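Local coordinates for protein nucleoside permease NupG (Escherichia coli K-12, PDB 7DLA) that transports a broad range of purine and pyrimidine nucleosides across the bacterial inner membrane together with protons, driven by the proton motive force, at residues A[143-148]-A[255-261]; A[232-238]-A[249-254]. The protein carries 1 engineered substitution. The contacts are given in a common frame with arbitrary orientation. Residue numbers count along the deposited sequence, not the author numbering.

Interaction 1: A[143-148]-A[255-261]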
# COMPACT_ATOMS: atom_id res chain seq x y z
N PHE A 143 5.20 -11.21 -0.72
CA PHE A 143 5.68 -9.86 -0.46
C PHE A 143 6.87 -9.87 0.50
O PHE A 143 7.95 -9.35 0.17
CB PHE A 143 4.55 -9.00 0.11
CG PHE A 143 4.71 -7.54 -0.18
CD1 PHE A 143 4.29 -7.02 -1.39
CD2 PHE A 143 5.26 -6.68 0.76
CE1 PHE A 143 4.42 -5.68 -1.68
CE2 PHE A 143 5.40 -5.34 0.47
CZ PHE A 143 4.98 -4.84 -0.75
N ILE A 144 6.68 -10.41 1.71
CA ILE A 144 7.76 -10.33 2.71
C ILE A 144 9.01 -11.09 2.25
O ILE A 144 10.14 -10.64 2.48
CB ILE A 144 7.30 -10.80 4.10
CG1 ILE A 144 6.07 -9.99 4.56
CG2 ILE A 144 8.45 -10.76 5.11
CD1 ILE A 144 5.61 -10.26 6.01
N MET A 145 8.85 -12.20 1.54
CA MET A 145 10.01 -12.89 1.03
C MET A 145 10.68 -12.11 -0.08
O MET A 145 11.90 -12.11 -0.15
CB MET A 145 9.62 -14.26 0.53
CG MET A 145 10.11 -15.39 1.37
SD MET A 145 9.59 -16.84 0.45
CE MET A 145 10.12 -16.36 -1.20
N ALA A 146 9.91 -11.48 -0.98
CA ALA A 146 10.55 -10.68 -2.02
C ALA A 146 11.41 -9.60 -1.41
O ALA A 146 12.55 -9.39 -1.83
CB ALA A 146 9.51 -10.08 -2.96
N MET A 147 10.90 -8.94 -0.37
CA MET A 147 11.70 -8.00 0.40
C MET A 147 12.96 -8.68 0.93
O MET A 147 14.08 -8.17 0.77
CB MET A 147 10.88 -7.46 1.56
CG MET A 147 9.82 -6.43 1.17
SD MET A 147 8.66 -6.01 2.52
CE MET A 147 9.80 -5.57 3.80
N TRP A 148 12.79 -9.85 1.55
CA TRP A 148 13.93 -10.58 2.11
C TRP A 148 14.97 -10.90 1.04
O TRP A 148 16.18 -10.78 1.25
CB TRP A 148 13.45 -11.86 2.77
CG TRP A 148 12.92 -11.67 4.13
CD1 TRP A 148 12.26 -10.57 4.62
CD2 TRP A 148 12.92 -12.63 5.19
NE1 TRP A 148 11.89 -10.78 5.93
CE2 TRP A 148 12.28 -12.04 6.30
CE3 TRP A 148 13.42 -13.93 5.32
CZ2 TRP A 148 12.12 -12.70 7.51
CZ3 TRP A 148 13.26 -14.59 6.52
CH2 TRP A 148 12.61 -13.97 7.60
N ILE A 255 15.02 -6.07 5.51
CA ILE A 255 14.83 -7.13 6.50
C ILE A 255 14.23 -6.57 7.79
O ILE A 255 13.42 -7.23 8.45
CB ILE A 255 16.16 -7.86 6.75
CG1 ILE A 255 16.73 -8.31 5.42
CG2 ILE A 255 15.96 -9.08 7.62
CD1 ILE A 255 15.74 -9.10 4.64
N ILE A 256 14.61 -5.35 8.18
CA ILE A 256 14.04 -4.79 9.41
C ILE A 256 12.64 -4.22 9.16
O ILE A 256 11.71 -4.45 9.94
CB ILE A 256 15.00 -3.73 9.98
CG1 ILE A 256 16.39 -4.35 10.13
CG2 ILE A 256 14.43 -3.15 11.30
CD1 ILE A 256 16.41 -5.65 10.94
N MET A 257 12.48 -3.50 8.04
CA MET A 257 11.17 -3.04 7.61
C MET A 257 10.17 -4.17 7.48
O MET A 257 8.98 -3.95 7.67
CB MET A 257 11.28 -2.28 6.28
CG MET A 257 12.13 -1.00 6.35
SD MET A 257 11.40 0.39 7.29
CE MET A 257 9.91 0.82 6.40
N SER A 258 10.60 -5.39 7.15
CA SER A 258 9.62 -6.46 6.98
C SER A 258 8.76 -6.66 8.23
O SER A 258 7.55 -6.92 8.13
CB SER A 258 10.33 -7.76 6.62
OG SER A 258 11.19 -8.11 7.68
N ILE A 259 9.38 -6.51 9.41
CA ILE A 259 8.64 -6.61 10.67
C ILE A 259 7.40 -5.74 10.62
O ILE A 259 6.39 -6.06 11.25
CB ILE A 259 9.55 -6.27 11.85
CG1 ILE A 259 10.82 -7.11 11.75
CG2 ILE A 259 8.83 -6.47 13.18
CD1 ILE A 259 11.76 -6.90 12.89
N SER A 260 7.45 -4.67 9.82
CA SER A 260 6.26 -3.86 9.60
C SER A 260 5.13 -4.69 8.98
O SER A 260 4.01 -4.71 9.51
CB SER A 260 6.61 -2.66 8.73
OG SER A 260 7.58 -1.82 9.38
N GLN A 261 5.42 -5.41 7.88
CA GLN A 261 4.38 -6.21 7.22
C GLN A 261 3.97 -7.40 8.07
O GLN A 261 2.78 -7.77 8.14
CB GLN A 261 4.88 -6.71 5.88
CG GLN A 261 5.84 -5.76 5.26
CD GLN A 261 5.27 -4.40 5.10
OE1 GLN A 261 5.86 -3.41 5.52
NE2 GLN A 261 4.13 -4.33 4.43
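Ile-255 opens the contact by laying its branched side chain against the neighbouring helix. Its CD1 lies 3.4 Å from the CA of Trp-148 and 3.8 Å from CD1 of the Trp-148 indole, an apolar meeting suited to the membrane interior. Met-257 meets CE of Met-147 mainly through its backbone, its C atom 4.0 Å and its CB 4.4 Å from that methyl; the end of the side chain leads away, and the side chain also touches Met-315 and Thr-227. Ser-258 faces the other helix directly, its CA 6.1 Å from that of Ile-144. Being small, it lets the flexible Met-147 side chain bring CE to 3.3 Å from the serine CA, while Ile-144 CG2 sits 3.8 Å from Ser-258 CB. Its hydroxyl donates to Ile-255 O, with OG 2.5 Å from that oxygen, the usual way a serine satisfies itself within a helix, and OG also accepts a weak bond from Trp-148 NE1 at 3.3 Å. Over these segments the helices run antiparallel, at 171°, with axes approaching to 9.2 Å. By order they are the fifth and eighth transmembrane helices, one from each six-helix half, a pair that lines the interface between the halves in the major facilitator fold. One turn beyond Ser-258, Gln-261 uses its aliphatic carbons: CB packs 3.6 Å from Ile-144 CD1 and CG 3.9 Å from Met-147 SD.

Interaction 2: A[232-238]-A[249-254]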
# COMPACT_ATOMS: atom_id res chain seq x y z
N ASN A 232 13.24 2.70 4.20
CA ASN A 232 14.44 2.04 3.74
C ASN A 232 15.53 3.08 3.46
O ASN A 232 16.71 2.85 3.75
CB ASN A 232 14.10 1.22 2.50
CG ASN A 232 15.30 0.57 1.90
OD1 ASN A 232 16.08 1.17 1.16
ND2 ASN A 232 15.44 -0.72 2.20
N THR A 233 15.13 4.26 2.93
CA THR A 233 16.09 5.34 2.70
C THR A 233 16.59 5.92 4.01
O THR A 233 17.76 6.29 4.12
CB THR A 233 15.47 6.45 1.84
OG1 THR A 233 14.81 5.88 0.71
CG2 THR A 233 16.54 7.40 1.36
N PHE A 234 15.73 5.96 5.03
CA PHE A 234 16.15 6.43 6.34
C PHE A 234 17.11 5.45 6.99
O PHE A 234 18.07 5.86 7.66
CB PHE A 234 14.91 6.72 7.19
CG PHE A 234 15.15 6.61 8.67
CD1 PHE A 234 15.93 7.55 9.33
CD2 PHE A 234 14.64 5.55 9.40
CE1 PHE A 234 16.17 7.45 10.70
CE2 PHE A 234 14.87 5.45 10.77
CZ PHE A 234 15.63 6.39 11.42
N LEU A 235 16.91 4.15 6.79
CA LEU A 235 17.84 3.18 7.36
C LEU A 235 19.16 3.15 6.60
O LEU A 235 20.23 2.97 7.20
CB LEU A 235 17.22 1.80 7.39
CG LEU A 235 16.07 1.65 8.37
CD1 LEU A 235 15.58 0.23 8.34
CD2 LEU A 235 16.61 1.98 9.73
N HIS A 236 19.11 3.34 5.29
CA HIS A 236 20.33 3.48 4.52
C HIS A 236 21.02 4.82 4.75
O HIS A 236 22.21 4.95 4.48
CB HIS A 236 19.99 3.22 3.05
CG HIS A 236 20.06 1.77 2.68
ND1 HIS A 236 21.25 1.11 2.45
CD2 HIS A 236 19.08 0.84 2.58
CE1 HIS A 236 21.00 -0.16 2.19
NE2 HIS A 236 19.69 -0.35 2.26
N SER A 237 20.30 5.82 5.28
CA SER A 237 20.91 7.11 5.59
C SER A 237 22.15 6.97 6.44
O SER A 237 23.06 7.81 6.36
CB SER A 237 19.89 8.00 6.31
OG SER A 237 19.99 7.91 7.73
N PHE A 238 22.22 5.91 7.25
CA PHE A 238 23.33 5.73 8.17
C PHE A 238 24.58 5.18 7.51
O PHE A 238 25.46 4.67 8.21
CB PHE A 238 22.91 4.81 9.32
CG PHE A 238 21.79 5.34 10.11
CD1 PHE A 238 22.00 6.30 11.06
CD2 PHE A 238 20.50 4.89 9.89
CE1 PHE A 238 20.96 6.79 11.80
CE2 PHE A 238 19.45 5.38 10.62
CZ PHE A 238 19.68 6.33 11.57
N ILE A 249 21.11 -3.84 10.08
CA ILE A 249 19.91 -3.07 9.77
C ILE A 249 20.25 -1.94 8.81
O ILE A 249 19.39 -1.47 8.06
CB ILE A 249 19.25 -2.57 11.07
CG1 ILE A 249 19.98 -1.37 11.65
CG2 ILE A 249 19.24 -3.70 12.12
CD1 ILE A 249 19.57 -1.11 13.05
N VAL A 250 21.51 -1.50 8.80
CA VAL A 250 21.98 -0.58 7.76
C VAL A 250 22.12 -1.32 6.44
O VAL A 250 21.65 -0.85 5.40
CB VAL A 250 23.31 0.06 8.17
CG1 VAL A 250 24.09 0.41 6.95
CG2 VAL A 250 23.05 1.31 8.92
N GLN A 251 22.78 -2.48 6.48
CA GLN A 251 23.04 -3.22 5.26
C GLN A 251 21.74 -3.70 4.63
O GLN A 251 21.54 -3.55 3.42
CB GLN A 251 23.99 -4.39 5.55
CG GLN A 251 25.52 -4.07 5.68
CD GLN A 251 26.16 -3.62 4.37
OE1 GLN A 251 25.54 -2.88 3.59
NE2 GLN A 251 27.39 -4.09 4.10
N HIS A 252 20.81 -4.21 5.45
CA HIS A 252 19.61 -4.90 4.97
C HIS A 252 18.40 -4.27 5.63
O HIS A 252 17.82 -4.84 6.55
CB HIS A 252 19.70 -6.36 5.28
CG HIS A 252 20.77 -7.04 4.50
ND1 HIS A 252 22.02 -7.29 5.02
CD2 HIS A 252 20.80 -7.46 3.22
CE1 HIS A 252 22.76 -7.87 4.10
NE2 HIS A 252 22.05 -7.98 2.99
N ALA A 253 18.03 -3.09 5.15
CA ALA A 253 16.90 -2.39 5.76
C ALA A 253 15.60 -3.12 5.48
O ALA A 253 14.74 -3.21 6.37
CB ALA A 253 16.83 -0.95 5.26
N SER A 254 15.43 -3.65 4.26
CA SER A 254 14.22 -4.38 3.94
C SER A 254 13.96 -5.51 4.93
O SER A 254 12.81 -5.80 5.25
CB SER A 254 14.28 -4.90 2.50
OG SER A 254 14.42 -3.82 1.59
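Leu-235 points toward the other segment and packs on Ala-253, the two CB atoms 3.5 Å apart; a methyl group is all that Ala-253 offers here, so the helices can approach closely, with the CA atoms of Asn-232 and Ala-253 only 5.5 Å apart. A turn further toward the periplasm, Val-250 fills the gap: its CG2 lies 3.7 Å from Leu-235 O and 3.5 Å from Phe-238 CB. The imidazole of His-236 spreads over the second segment's backbone, its CE1 3.3 Å from Val-250 O, which lies over one face of the ring, and 3.6 Å from Gln-251 O. This is where the helix is broken: His-252 leaves helical geometry between 248-251 and the long helix that follows. Together the segments form the periplasmic end of a helical hairpin joining the seventh and eighth transmembrane helices of the second half, closed by a short periplasmic loop. Asn-232 lies beside Ala-253 (ND2 to CB, 3.4 Å), but its amide is held by Ser-27 and Glu-156. No hydrogen bond links the two segments directly. Their polar groups meet instead through Glu-156, whose OE2 is hydrogen-bonded to Asn-232 ND2 and His-236 NE2, and weakly to Ser-254 N, so the direct contact is van der Waals packing, largely apolar, while one carboxylate from the transporter's first half ties both segments to that half.

Interactions 1 and 2 follow each other on the eighth transmembrane helix, where 249-254 runs directly into 255-261. Their centres lie about 13 Å apart, and they touch: Met-147 CE is 3.3 Å from Ser-254 O, and Met-257 CG is 4.2 Å from Leu-235 CD1. Interaction 1 joins this helix to the first half of the transporter; interaction 2, nearer the periplasm, joins it to its neighbour within the second half, yet is also bound to the first half through Glu-156. In this superfamily the halves are generally thought to rock against each other during transport, so interaction 1 probably lies on a surface that shifts.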